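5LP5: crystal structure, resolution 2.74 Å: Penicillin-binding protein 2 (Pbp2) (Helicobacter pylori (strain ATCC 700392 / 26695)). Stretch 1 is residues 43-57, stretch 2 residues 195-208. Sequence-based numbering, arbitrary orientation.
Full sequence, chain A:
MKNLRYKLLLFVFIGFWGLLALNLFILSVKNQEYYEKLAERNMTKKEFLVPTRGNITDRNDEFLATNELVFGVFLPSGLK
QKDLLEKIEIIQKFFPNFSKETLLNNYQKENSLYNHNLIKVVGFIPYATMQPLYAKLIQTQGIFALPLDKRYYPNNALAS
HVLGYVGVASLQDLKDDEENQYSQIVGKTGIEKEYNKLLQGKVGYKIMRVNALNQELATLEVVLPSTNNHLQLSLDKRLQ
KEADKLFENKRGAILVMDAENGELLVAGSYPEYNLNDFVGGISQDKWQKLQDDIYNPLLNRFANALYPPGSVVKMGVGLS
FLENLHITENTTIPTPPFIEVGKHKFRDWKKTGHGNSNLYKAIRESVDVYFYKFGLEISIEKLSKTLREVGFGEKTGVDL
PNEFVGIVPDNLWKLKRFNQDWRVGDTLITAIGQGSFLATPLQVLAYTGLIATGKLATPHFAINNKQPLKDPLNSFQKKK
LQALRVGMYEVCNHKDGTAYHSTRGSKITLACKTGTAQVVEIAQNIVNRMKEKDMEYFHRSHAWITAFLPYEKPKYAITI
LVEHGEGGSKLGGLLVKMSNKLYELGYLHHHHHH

Stretch 1, residues 43-57: MTKKEFLVPTRGNIT
Stretch 2, residues 195-208: YNKLLQGKVGYKIM

Two paired strands, a short helix and the loops next to them make this contact, which buries 1060 Å² in all. Strand 43-49 runs antiparallel to strand 204-208, at 155°, pairing Lys45 with Met208 and Leu49 with Gly204 as hydrogen-bonded pairs, and Phe48 with Tyr205 as a non-hydrogen-bonded pair between. At Leu49 the ladder is nearly ideal: Leu49 N to Gly204 O is 2.9 Å and Gly204 N to Leu49 O 3.0 Å, both almost linear. At the other end Met208 N donates to Lys45 O at 2.8 Å, while the return bond from Lys45 N to Met208 O, 2.9 Å, is bent and weak.

Leu199 contributes the most surface. It lies in helix 196-200, phi/psi -61/-36, with chi1 m and chi2 t, its CA-to-CB bond toward the first stretch. Its branched, uncharged side chain suits a buried site: CD2 lies 3.9 Å from Ile56 CG1, and CB packs over one face of the Arg53 guanidinium. Its carbonyl accepts from the backbone of Gly54, N to O 2.7 Å and nearly straight. Glycine fits here because a CB would come within a tight 3.2 Å of Leu199 O.

Arg53 (phi/psi -62/134) is buried, so its charged group needs polar partners. With chi1 to chi3 all t, the extended chain brings NH1 to Asn196 OD1, a 2.9 Å hydrogen bond at the guanidinium edge, near its plane; NE and NH2 are satisfied elsewhere in the structure.

Met208, chi angles m, t, m, is a long, flexible thioether side chain on the sheet face shared with Lys45 and Glu47. Its CE reaches 3.7 Å from Lys45 NZ and 3.3 Å from Glu47 OE1, beside their long salt bridge (NZ to OE1 3.6 Å). On the other face, Lys46, all t, extends its NZ over the Tyr205 ring, 4.8 Å from the centroid, a cation-pi contact.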

# COMPACT_ATOMS: atom_id res chain seq x y z
N MET A 43 30.33 -13.09 13.93
CA MET A 43 29.80 -12.98 12.58
C MET A 43 28.69 -11.93 12.51
O MET A 43 28.09 -11.58 13.52
CB MET A 43 29.26 -14.34 12.13
CG MET A 43 28.05 -14.83 12.92
SD MET A 43 27.26 -16.29 12.21
CE MET A 43 26.99 -15.87 10.48
N THR A 44 28.39 -11.48 11.29
CA THR A 44 27.43 -10.40 11.05
C THR A 44 26.19 -10.86 10.30
O THR A 44 26.08 -12.03 9.93
CB THR A 44 28.09 -9.27 10.23
OG1 THR A 44 28.23 -9.68 8.86
CG2 THR A 44 29.47 -8.91 10.81
N LYS A 45 25.26 -9.94 10.08
CA LYS A 45 23.94 -10.28 9.52
C LYS A 45 23.33 -9.08 8.79
O LYS A 45 23.34 -7.97 9.30
CB LYS A 45 23.01 -10.71 10.65
CG LYS A 45 21.61 -11.10 10.22
CD LYS A 45 20.65 -11.12 11.41
CE LYS A 45 19.23 -10.80 10.97
NZ LYS A 45 18.49 -10.08 12.03
N LYS A 46 22.78 -9.31 7.60
CA LYS A 46 22.23 -8.25 6.72
C LYS A 46 20.71 -8.27 6.67
O LYS A 46 20.07 -9.30 6.81
CB LYS A 46 22.79 -8.43 5.31
CG LYS A 46 22.59 -7.25 4.39
CD LYS A 46 23.46 -7.38 3.14
CE LYS A 46 23.49 -6.09 2.32
NZ LYS A 46 24.04 -6.23 0.94
N GLU A 47 20.13 -7.11 6.45
CA GLU A 47 18.69 -6.98 6.43
C GLU A 47 18.33 -5.83 5.52
O GLU A 47 18.74 -4.69 5.77
CB GLU A 47 18.16 -6.71 7.83
CG GLU A 47 16.66 -6.91 7.99
CD GLU A 47 16.30 -7.43 9.38
OE1 GLU A 47 17.09 -7.20 10.33
OE2 GLU A 47 15.24 -8.08 9.50
N PHE A 48 17.59 -6.12 4.45
CA PHE A 48 17.23 -5.07 3.50
C PHE A 48 16.05 -4.26 4.02
O PHE A 48 15.17 -4.77 4.70
CB PHE A 48 16.89 -5.67 2.14
CG PHE A 48 18.05 -6.28 1.45
CD1 PHE A 48 19.00 -5.50 0.83
CD2 PHE A 48 18.19 -7.65 1.41
CE1 PHE A 48 20.08 -6.06 0.19
CE2 PHE A 48 19.26 -8.23 0.77
CZ PHE A 48 20.21 -7.43 0.16
N LEU A 49 16.04 -2.98 3.66
CA LEU A 49 14.99 -2.06 4.06
C LEU A 49 14.31 -1.64 2.79
O LEU A 49 14.85 -0.84 2.02
CB LEU A 49 15.57 -0.83 4.77
CG LEU A 49 16.50 -1.07 5.97
CD1 LEU A 49 17.44 0.13 6.12
CD2 LEU A 49 15.74 -1.36 7.25
N VAL A 50 13.12 -2.19 2.55
CA VAL A 50 12.45 -2.12 1.25
C VAL A 50 11.30 -1.13 1.29
O VAL A 50 10.30 -1.40 1.93
CB VAL A 50 11.86 -3.50 0.86
CG1 VAL A 50 11.34 -3.45 -0.57
CG2 VAL A 50 12.87 -4.62 1.05
N PRO A 51 11.41 -0.01 0.57
CA PRO A 51 10.38 1.02 0.71
C PRO A 51 9.07 0.66 0.08
O PRO A 51 9.05 -0.12 -0.85
CB PRO A 51 10.99 2.24 0.02
CG PRO A 51 11.92 1.65 -1.00
CD PRO A 51 12.42 0.35 -0.43
N THR A 52 7.98 1.21 0.60
CA THR A 52 6.63 0.91 0.13
C THR A 52 6.45 1.58 -1.22
O THR A 52 6.91 2.71 -1.41
CB THR A 52 5.56 1.39 1.15
OG1 THR A 52 4.28 0.80 0.86
CG2 THR A 52 5.42 2.92 1.17
N ARG A 53 5.81 0.90 -2.16
CA ARG A 53 5.67 1.46 -3.51
C ARG A 53 4.89 2.75 -3.50
O ARG A 53 3.84 2.82 -2.87
CB ARG A 53 5.03 0.48 -4.49
CG ARG A 53 4.98 1.01 -5.91
CD ARG A 53 4.44 -0.03 -6.89
NE ARG A 53 4.27 0.55 -8.23
CZ ARG A 53 5.14 0.44 -9.22
NH1 ARG A 53 6.26 -0.27 -9.08
NH2 ARG A 53 4.88 1.03 -10.38
N GLY A 54 5.40 3.75 -4.21
CA GLY A 54 4.87 5.12 -4.17
C GLY A 54 3.43 5.28 -4.62
O GLY A 54 2.94 4.54 -5.48
N ASN A 55 2.74 6.25 -4.03
CA ASN A 55 1.35 6.54 -4.39
C ASN A 55 1.27 7.33 -5.68
O ASN A 55 2.14 8.15 -5.97
CB ASN A 55 0.67 7.37 -3.31
CG ASN A 55 0.38 6.60 -2.05
OD1 ASN A 55 0.32 5.37 -2.05
ND2 ASN A 55 0.19 7.32 -0.95
N ILE A 56 0.20 7.09 -6.43
CA ILE A 56 -0.09 7.90 -7.61
C ILE A 56 -1.26 8.84 -7.33
O ILE A 56 -2.35 8.40 -6.92
CB ILE A 56 -0.37 7.04 -8.88
CG1 ILE A 56 0.86 6.22 -9.22
CG2 ILE A 56 -0.71 7.92 -10.08
CD1 ILE A 56 0.66 5.21 -10.33
N THR A 57 -1.02 10.13 -7.56
CA THR A 57 -2.00 11.16 -7.25
C THR A 57 -2.43 11.98 -8.45
O THR A 57 -1.61 12.41 -9.27
CB THR A 57 -1.52 12.11 -6.12
OG1 THR A 57 -0.11 12.37 -6.23
CG2 THR A 57 -1.78 11.50 -4.79
N TYR A 195 6.94 4.79 -15.05
CA TYR A 195 7.61 5.41 -13.92
C TYR A 195 7.92 4.40 -12.83
O TYR A 195 7.89 4.73 -11.63
CB TYR A 195 6.78 6.60 -13.39
CG TYR A 195 6.82 7.81 -14.32
CD1 TYR A 195 5.76 8.09 -15.18
CD2 TYR A 195 7.93 8.66 -14.35
CE1 TYR A 195 5.81 9.18 -16.03
CE2 TYR A 195 7.97 9.75 -15.18
CZ TYR A 195 6.92 10.00 -16.03
OH TYR A 195 6.95 11.09 -16.87
N ASN A 196 8.27 3.17 -13.24
CA ASN A 196 8.50 2.09 -12.28
C ASN A 196 9.64 2.40 -11.33
O ASN A 196 9.48 2.29 -10.11
CB ASN A 196 8.84 0.79 -12.97
CG ASN A 196 8.74 -0.39 -12.03
OD1 ASN A 196 7.64 -0.76 -11.63
ND2 ASN A 196 9.87 -1.00 -11.67
N LYS A 197 10.78 2.79 -11.89
CA LYS A 197 11.94 3.12 -11.09
C LYS A 197 11.63 4.14 -10.01
O LYS A 197 12.01 3.95 -8.86
CB LYS A 197 13.06 3.67 -11.97
CG LYS A 197 13.71 2.60 -12.82
CD LYS A 197 15.09 3.03 -13.26
CE LYS A 197 15.68 2.05 -14.27
NZ LYS A 197 14.87 2.01 -15.53
N LEU A 198 10.95 5.21 -10.39
CA LEU A 198 10.52 6.23 -9.42
C LEU A 198 9.63 5.63 -8.34
O LEU A 198 9.94 5.71 -7.16
CB LEU A 198 9.78 7.37 -10.14
CG LEU A 198 9.18 8.47 -9.26
CD1 LEU A 198 10.29 9.24 -8.60
CD2 LEU A 198 8.29 9.42 -10.04
N LEU A 199 8.53 5.03 -8.76
CA LEU A 199 7.49 4.54 -7.84
C LEU A 199 8.01 3.49 -6.86
O LEU A 199 7.61 3.45 -5.69
CB LEU A 199 6.31 3.98 -8.64
CG LEU A 199 5.50 5.07 -9.35
CD1 LEU A 199 4.63 4.49 -10.46
CD2 LEU A 199 4.65 5.83 -8.33
N GLN A 200 8.92 2.66 -7.36
CA GLN A 200 9.48 1.58 -6.58
C GLN A 200 10.46 2.10 -5.54
O GLN A 200 10.54 1.58 -4.43
CB GLN A 200 10.21 0.60 -7.49
CG GLN A 200 10.64 -0.66 -6.78
CD GLN A 200 10.67 -1.85 -7.70
OE1 GLN A 200 11.51 -1.93 -8.60
NE2 GLN A 200 9.72 -2.76 -7.51
N GLY A 201 11.23 3.11 -5.90
CA GLY A 201 12.25 3.63 -5.00
C GLY A 201 13.49 2.77 -4.92
O GLY A 201 13.63 1.81 -5.66
N LYS A 202 14.41 3.14 -4.03
CA LYS A 202 15.70 2.45 -3.88
C LYS A 202 15.72 1.70 -2.55
O LYS A 202 15.25 2.22 -1.54
CB LYS A 202 16.86 3.45 -3.90
CG LYS A 202 16.86 4.41 -5.08
CD LYS A 202 17.51 5.74 -4.72
CE LYS A 202 19.03 5.63 -4.68
NZ LYS A 202 19.60 5.38 -6.04
N VAL A 203 16.24 0.48 -2.55
CA VAL A 203 16.42 -0.24 -1.30
C VAL A 203 17.54 0.37 -0.49
O VAL A 203 18.45 1.00 -1.03
CB VAL A 203 16.78 -1.73 -1.46
CG1 VAL A 203 15.58 -2.51 -1.97
CG2 VAL A 203 18.03 -1.89 -2.33
N GLY A 204 17.46 0.16 0.81
CA GLY A 204 18.57 0.42 1.70
C GLY A 204 18.86 -0.91 2.34
O GLY A 204 18.22 -1.92 2.04
N TYR A 205 19.84 -0.91 3.22
CA TYR A 205 20.17 -2.12 3.94
C TYR A 205 20.72 -1.78 5.32
O TYR A 205 21.11 -0.64 5.59
CB TYR A 205 21.16 -2.96 3.13
CG TYR A 205 22.52 -2.32 2.88
CD1 TYR A 205 23.55 -2.45 3.79
CD2 TYR A 205 22.78 -1.62 1.71
CE1 TYR A 205 24.78 -1.89 3.57
CE2 TYR A 205 24.01 -1.06 1.47
CZ TYR A 205 25.01 -1.19 2.41
OH TYR A 205 26.26 -0.64 2.17
N LYS A 206 20.74 -2.78 6.18
CA LYS A 206 21.23 -2.58 7.53
C LYS A 206 22.00 -3.80 7.97
O LYS A 206 21.44 -4.88 8.05
CB LYS A 206 20.05 -2.32 8.43
CG LYS A 206 20.36 -2.35 9.90
CD LYS A 206 19.24 -1.64 10.64
CE LYS A 206 19.34 -1.88 12.12
NZ LYS A 206 18.64 -0.82 12.89
N ILE A 207 23.30 -3.64 8.22
CA ILE A 207 24.17 -4.74 8.62
C ILE A 207 24.46 -4.66 10.11
O ILE A 207 24.81 -3.60 10.63
CB ILE A 207 25.51 -4.69 7.87
CG1 ILE A 207 25.29 -4.66 6.36
CG2 ILE A 207 26.37 -5.89 8.21
CD1 ILE A 207 26.56 -4.60 5.55
N MET A 208 24.32 -5.80 10.79
CA MET A 208 24.31 -5.84 12.25
C MET A 208 25.17 -6.95 12.82
O MET A 208 25.26 -8.04 12.25
CB MET A 208 22.89 -6.05 12.74
CG MET A 208 21.94 -4.97 12.27
SD MET A 208 20.39 -5.15 13.11
CE MET A 208 19.71 -6.56 12.25